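Local coordinates for TT1561 protein (Thermus thermophilus, PDB 1UF3) that is of unknown function but binds calcium ions and, as a calcineurin-superfamily member, is probably a metal-dependent phosphoesterase, at residues F56-P70 with A84-H98. Numbering follows the deposited sequence.
Sequences FRILSEAHLPTAYVP and AANVELVHPEMRNVH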
loop_
_atom_site.group_PDB
_atom_site.type_symbol
_atom_site.label_atom_id
_atom_site.label_comp_id
_atom_site.label_asym_id
_atom_site.label_seq_id
_atom_site.Cartn_x
_atom_site.Cartn_y
_atom_site.Cartn_z
ATOM N N PHE A 56 17.792 -16.786 -15.431
ATOM C CA PHE A 56 17.428 -15.382 -15.217
ATOM C C PHE A 56 15.953 -15.064 -15.457
ATOM O O PHE A 56 15.364 -14.215 -14.776
ATOM C CB PHE A 56 18.326 -14.511 -16.080
ATOM C CG PHE A 56 19.732 -14.443 -15.578
ATOM C CD1 PHE A 56 20.801 -14.516 -16.445
ATOM C CD2 PHE A 56 19.985 -14.298 -14.209
ATOM C CE1 PHE A 56 22.108 -14.448 -15.976
ATOM C CE2 PHE A 56 21.291 -14.227 -13.736
ATOM C CZ PHE A 56 22.353 -14.304 -14.624
ATOM N N ARG A 57 15.333 -15.761 -16.401
ATOM C CA ARG A 57 13.916 -15.539 -16.670
ATOM C C ARG A 57 13.104 -15.901 -15.423
ATOM O O ARG A 57 12.159 -15.196 -15.043
ATOM C CB ARG A 57 13.473 -16.401 -17.852
ATOM C CG ARG A 57 12.033 -16.191 -18.243
ATOM C CD ARG A 57 11.919 -15.578 -19.632
ATOM N NE ARG A 57 10.552 -15.110 -19.878
ATOM C CZ ARG A 57 10.161 -14.445 -20.961
ATOM N NH1 ARG A 57 11.032 -14.160 -21.925
ATOM N NH2 ARG A 57 8.897 -14.053 -21.071
ATOM N N ILE A 58 13.474 -17.014 -14.797
ATOM C CA ILE A 58 12.803 -17.481 -13.588
ATOM C C ILE A 58 13.099 -16.536 -12.417
ATOM O O ILE A 58 12.199 -16.188 -11.674
ATOM C CB ILE A 58 13.256 -18.938 -13.233
ATOM C CG1 ILE A 58 12.437 -19.931 -14.064
ATOM C CG2 ILE A 58 13.099 -19.222 -11.724
ATOM C CD1 ILE A 58 13.069 -21.306 -14.183
ATOM N N LEU A 59 14.349 -16.106 -12.279
ATOM C CA LEU A 59 14.716 -15.200 -11.185
ATOM C C LEU A 59 14.014 -13.851 -11.326
ATOM O O LEU A 59 13.623 -13.240 -10.330
ATOM C CB LEU A 59 16.215 -14.973 -11.169
ATOM C CG LEU A 59 16.951 -14.733 -9.848
ATOM C CD1 LEU A 59 18.224 -13.994 -10.177
ATOM C CD2 LEU A 59 16.128 -13.959 -8.857
ATOM N N SER A 60 13.841 -13.414 -12.576
ATOM C CA SER A 60 13.197 -12.133 -12.890
ATOM C C SER A 60 11.750 -12.035 -12.410
ATOM O O SER A 60 11.220 -10.931 -12.253
ATOM C CB SER A 60 13.251 -11.865 -14.406
ATOM O OG SER A 60 12.225 -12.592 -15.084
ATOM N N GLU A 61 11.108 -13.173 -12.164
ATOM C CA GLU A 61 9.724 -13.178 -11.693
ATOM C C GLU A 61 9.546 -12.566 -10.291
ATOM O O GLU A 61 8.450 -12.128 -9.920
ATOM C CB GLU A 61 9.187 -14.612 -11.674
ATOM C CG GLU A 61 9.179 -15.290 -13.048
ATOM C CD GLU A 61 7.824 -15.228 -13.718
ATOM O OE1 GLU A 61 7.201 -14.137 -13.705
ATOM O OE2 GLU A 61 7.384 -16.267 -14.264
ATOM N N ALA A 62 10.618 -12.566 -9.510
ATOM C CA ALA A 62 10.590 -12.012 -8.158
ATOM C C ALA A 62 10.139 -10.549 -8.085
ATOM O O ALA A 62 9.399 -10.176 -7.177
ATOM C CB ALA A 62 11.967 -12.128 -7.539
ATOM N N HIS A 63 10.594 -9.732 -9.031
ATOM C CA HIS A 63 10.283 -8.297 -9.021
ATOM C C HIS A 63 10.765 -7.683 -7.707
ATOM O O HIS A 63 10.001 -6.995 -7.034
ATOM C CB HIS A 63 8.778 -8.034 -9.154
ATOM C CG HIS A 63 8.267 -8.164 -10.552
ATOM N ND1 HIS A 63 7.803 -9.355 -11.070
ATOM C CD2 HIS A 63 8.191 -7.260 -11.558
ATOM C CE1 HIS A 63 7.465 -9.180 -12.334
ATOM N NE2 HIS A 63 7.692 -7.919 -12.655
ATOM N N LEU A 64 12.020 -7.955 -7.346
ATOM C CA LEU A 64 12.634 -7.440 -6.118
ATOM C C LEU A 64 14.106 -7.137 -6.359
ATOM O O LEU A 64 14.748 -7.762 -7.206
ATOM C CB LEU A 64 12.577 -8.481 -4.970
ATOM C CG LEU A 64 11.301 -8.892 -4.213
ATOM C CD1 LEU A 64 11.627 -10.076 -3.304
ATOM C CD2 LEU A 64 10.739 -7.711 -3.379
ATOM N N PRO A 65 14.668 -6.167 -5.615
ATOM C CA PRO A 65 16.088 -5.884 -5.818
ATOM C C PRO A 65 16.777 -7.244 -5.692
ATOM O O PRO A 65 16.426 -8.022 -4.803
ATOM C CB PRO A 65 16.423 -4.961 -4.652
ATOM C CG PRO A 65 15.156 -4.165 -4.516
ATOM C CD PRO A 65 14.073 -5.237 -4.634
ATOM N N THR A 66 17.738 -7.527 -6.566
ATOM C CA THR A 66 18.423 -8.821 -6.551
ATOM C C THR A 66 19.883 -8.676 -6.946
ATOM O O THR A 66 20.215 -8.000 -7.914
ATOM C CB THR A 66 17.720 -9.813 -7.515
ATOM O OG1 THR A 66 16.355 -9.953 -7.120
ATOM C CG2 THR A 66 18.379 -11.197 -7.490
ATOM N N ALA A 67 20.770 -9.301 -6.182
ATOM C CA ALA A 67 22.180 -9.216 -6.505
ATOM C C ALA A 67 22.752 -10.610 -6.546
ATOM O O ALA A 67 22.360 -11.479 -5.770
ATOM C CB ALA A 67 22.934 -8.374 -5.457
ATOM N N TYR A 68 23.709 -10.819 -7.433
ATOM C CA TYR A 68 24.322 -12.128 -7.536
ATOM C C TYR A 68 25.740 -12.047 -8.061
ATOM O O TYR A 68 26.149 -11.024 -8.641
ATOM C CB TYR A 68 23.456 -13.065 -8.428
ATOM C CG TYR A 68 22.776 -12.389 -9.617
ATOM C CD1 TYR A 68 21.418 -12.039 -9.573
ATOM C CD2 TYR A 68 23.503 -12.048 -10.761
ATOM C CE1 TYR A 68 20.796 -11.343 -10.659
ATOM C CE2 TYR A 68 22.898 -11.354 -11.843
ATOM C CZ TYR A 68 21.556 -11.004 -11.775
ATOM O OH TYR A 68 21.011 -10.241 -12.789
ATOM N N VAL A 69 26.519 -13.096 -7.784
ATOM C CA VAL A 69 27.881 -13.196 -8.291
ATOM C C VAL A 69 28.007 -14.639 -8.810
ATOM O O VAL A 69 27.306 -15.553 -8.353
ATOM C CB VAL A 69 28.958 -12.906 -7.221
ATOM C CG1 VAL A 69 28.766 -11.507 -6.661
ATOM C CG2 VAL A 69 28.915 -13.945 -6.125
ATOM N N PRO A 70 28.877 -14.851 -9.792
ATOM C CA PRO A 70 29.045 -16.195 -10.347
ATOM C C PRO A 70 29.974 -17.062 -9.489
ATOM O O PRO A 70 30.699 -16.550 -8.619
ATOM C CB PRO A 70 29.624 -15.906 -11.722
ATOM C CG PRO A 70 30.559 -14.742 -11.422
ATOM C CD PRO A 70 29.763 -13.872 -10.465
ATOM N N ALA A 84 23.236 -11.939 -18.138
ATOM C CA ALA A 84 22.920 -11.084 -16.987
ATOM C C ALA A 84 22.601 -9.705 -17.591
ATOM O O ALA A 84 21.609 -9.072 -17.238
ATOM C CB ALA A 84 24.135 -10.963 -16.052
ATOM N N ALA A 85 23.452 -9.273 -18.514
ATOM C CA ALA A 85 23.274 -7.996 -19.180
ATOM C C ALA A 85 21.902 -7.937 -19.866
ATOM O O ALA A 85 21.201 -6.931 -19.739
ATOM C CB ALA A 85 24.403 -7.770 -20.183
ATOM N N ASN A 86 21.512 -9.015 -20.559
ATOM C CA ASN A 86 20.209 -9.089 -21.245
ATOM C C ASN A 86 19.002 -8.931 -20.304
ATOM O O ASN A 86 18.112 -8.111 -20.546
ATOM C CB ASN A 86 20.035 -10.437 -22.000
ATOM C CG ASN A 86 21.004 -10.597 -23.172
ATOM O OD1 ASN A 86 21.536 -9.618 -23.693
ATOM N ND2 ASN A 86 21.228 -11.843 -23.594
ATOM N N VAL A 87 18.936 -9.726 -19.240
ATOM C CA VAL A 87 17.788 -9.606 -18.340
ATOM C C VAL A 87 17.796 -8.268 -17.577
ATOM O O VAL A 87 16.750 -7.724 -17.282
ATOM C CB VAL A 87 17.743 -10.747 -17.286
ATOM C CG1 VAL A 87 18.820 -10.548 -16.256
ATOM C CG2 VAL A 87 16.395 -10.782 -16.624
ATOM N N GLU A 88 18.975 -7.749 -17.292
ATOM C CA GLU A 88 19.085 -6.503 -16.525
ATOM C C GLU A 88 18.699 -5.261 -17.319
ATOM O O GLU A 88 18.494 -4.198 -16.753
ATOM C CB GLU A 88 20.502 -6.366 -15.983
ATOM C CG GLU A 88 20.800 -7.397 -14.888
ATOM C CD GLU A 88 22.267 -7.486 -14.519
ATOM O OE1 GLU A 88 23.011 -6.502 -14.728
ATOM O OE2 GLU A 88 22.674 -8.545 -13.995
ATOM N N LEU A 89 18.618 -5.387 -18.637
ATOM C CA LEU A 89 18.208 -4.247 -19.445
ATOM C C LEU A 89 16.786 -3.873 -19.112
ATOM O O LEU A 89 16.490 -2.706 -18.888
ATOM C CB LEU A 89 18.284 -4.568 -20.934
ATOM C CG LEU A 89 19.693 -4.581 -21.498
ATOM C CD1 LEU A 89 19.695 -5.179 -22.928
ATOM C CD2 LEU A 89 20.211 -3.155 -21.506
ATOM N N VAL A 90 15.901 -4.867 -19.078
ATOM C CA VAL A 90 14.506 -4.600 -18.812
ATOM C C VAL A 90 14.036 -4.888 -17.392
ATOM O O VAL A 90 12.897 -4.582 -17.058
ATOM C CB VAL A 90 13.601 -5.339 -19.828
ATOM C CG1 VAL A 90 13.710 -4.645 -21.191
ATOM C CG2 VAL A 90 14.032 -6.794 -19.952
ATOM N N HIS A 91 14.886 -5.519 -16.577
ATOM C CA HIS A 91 14.551 -5.756 -15.178
ATOM C C HIS A 91 15.745 -5.175 -14.472
ATOM O O HIS A 91 16.579 -5.917 -13.920
ATOM C CB HIS A 91 14.426 -7.242 -14.868
ATOM C CG HIS A 91 13.085 -7.808 -15.199
ATOM N ND1 HIS A 91 11.998 -7.696 -14.355
ATOM C CD2 HIS A 91 12.646 -8.474 -16.294
ATOM C CE1 HIS A 91 10.951 -8.273 -14.916
ATOM N NE2 HIS A 91 11.318 -8.751 -16.093
ATOM N N PRO A 92 15.869 -3.837 -14.503
ATOM C CA PRO A 92 16.999 -3.162 -13.866
ATOM C C PRO A 92 17.119 -3.308 -12.343
ATOM O O PRO A 92 18.097 -2.866 -11.765
ATOM C CB PRO A 92 16.866 -1.699 -14.352
ATOM C CG PRO A 92 15.381 -1.529 -14.510
ATOM C CD PRO A 92 14.948 -2.871 -15.135
ATOM N N GLU A 93 16.153 -3.954 -11.707
ATOM C CA GLU A 93 16.251 -4.183 -10.275
ATOM C C GLU A 93 17.187 -5.374 -10.011
ATOM O O GLU A 93 17.576 -5.610 -8.870
ATOM C CB GLU A 93 14.884 -4.457 -9.648
ATOM C CG GLU A 93 14.207 -5.766 -10.049
ATOM C CD GLU A 93 13.607 -5.717 -11.451
ATOM O OE1 GLU A 93 12.722 -6.536 -11.740
ATOM O OE2 GLU A 93 14.014 -4.862 -12.258
HETATM N N MSE A 94 17.568 -6.099 -11.068
HETATM C CA MSE A 94 18.467 -7.256 -10.926
HETATM C C MSE A 94 19.847 -6.769 -11.223
HETATM O O MSE A 94 20.029 -5.860 -12.036
HETATM C CB MSE A 94 18.102 -8.367 -11.918
HETATM C CG MSE A 94 16.712 -8.842 -11.744
HETATM SE SE MSE A 94 16.167 -10.043 -13.182
HETATM C CE MSE A 94 17.274 -11.577 -12.632
ATOM N N ARG A 95 20.838 -7.384 -10.601
ATOM C CA ARG A 95 22.179 -6.923 -10.808
ATOM C C ARG A 95 23.304 -7.892 -10.465
ATOM O O ARG A 95 23.426 -8.355 -9.322
ATOM C CB ARG A 95 22.389 -5.628 -9.995
ATOM C CG ARG A 95 23.738 -4.937 -10.206
ATOM C CD ARG A 95 24.000 -4.592 -11.694
ATOM N NE ARG A 95 24.871 -3.432 -11.870
ATOM C CZ ARG A 95 25.967 -3.391 -12.626
ATOM N NH1 ARG A 95 26.370 -4.456 -13.300
ATOM N NH2 ARG A 95 26.654 -2.258 -12.733
ATOM N N ASN A 96 24.126 -8.175 -11.472
ATOM C CA ASN A 96 25.304 -8.987 -11.288
ATOM C C ASN A 96 26.262 -7.972 -10.670
ATOM O O ASN A 96 26.581 -6.977 -11.311
ATOM C CB ASN A 96 25.862 -9.439 -12.641
ATOM C CG ASN A 96 27.345 -9.456 -12.657
ATOM O OD1 ASN A 96 27.965 -10.019 -11.761
ATOM N ND2 ASN A 96 27.948 -8.834 -13.674
ATOM N N VAL A 97 26.699 -8.204 -9.435
ATOM C CA VAL A 97 27.610 -7.271 -8.778
ATOM C C VAL A 97 29.069 -7.710 -8.829
ATOM O O VAL A 97 29.937 -7.097 -8.207
ATOM C CB VAL A 97 27.164 -6.981 -7.303
ATOM C CG1 VAL A 97 25.837 -6.172 -7.308
ATOM C CG2 VAL A 97 26.957 -8.285 -6.532
ATOM N N HIS A 98 29.347 -8.742 -9.623
ATOM C CA HIS A 98 30.716 -9.245 -9.778
ATOM C C HIS A 98 31.637 -8.136 -10.324
ATOM O O HIS A 98 31.455 -7.639 -11.433
ATOM C CB HIS A 98 30.709 -10.483 -10.710
ATOM C CG HIS A 98 32.068 -11.073 -10.958
ATOM N ND1 HIS A 98 32.885 -11.531 -9.942
ATOM C CD2 HIS A 98 32.771 -11.240 -12.106
ATOM C CE1 HIS A 98 34.033 -11.945 -10.453
ATOM N NE2 HIS A 98 33.990 -11.779 -11.763
HETATM O O HOH W 1 13.371 -9.223 -9.997
#
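Y68 and N96 pair in register where strand 66-69 runs parallel to edge strand 94-96, the two strands of a beta-alpha-beta unit whose helix, 77-90, packs on one face of the sheet. T66 N to E93 O, Y68 N to R95 O and V97 N to Y68 O are the firm backbone bonds.

With Y68 CG between the backbone N and the carbonyl carbon (chi1 36°), the ring lies flat across the backbone of strand 94-96: R95 O sits 3.8 Å above the ring plane, over its centre, and F56 CE2 meets the opposite face near the rim. CE2 lies 3.4 Å from N96 CA, CE1 touches the selenomethionine methyl M94 CE, and OH donates to E88 OE2 at 2.7 Å, on the anti side of the carboxylate. The same oxygen accepts from N96 N, so a buried acid ties helix to both strands; OE1 forms a salt bridge with K141 of a neighbouring subunit. A tyrosine suits the place because flat ring and hydroxyl are both used; a phenylalanine would keep the packing but would probably leave E88 OE2 without its hydroxyl donor.

Unbranched and flexible, M94 can thread between Y68 and helix 49-59. Its CB lies 3.6 Å from Y68 OH, CG faces T66 CB, SE rests against S60 CA and CB, and a bend at chi3 (72°) brings CE to L59 CD1. Small S60 admits the H91 ring, S60 CB making a CH-pi contact over its face, 4.0 Å from the centroid. In the plane of that ring, H91 ND1 donates to the syn side of E93 OE1 at 3.0 Å.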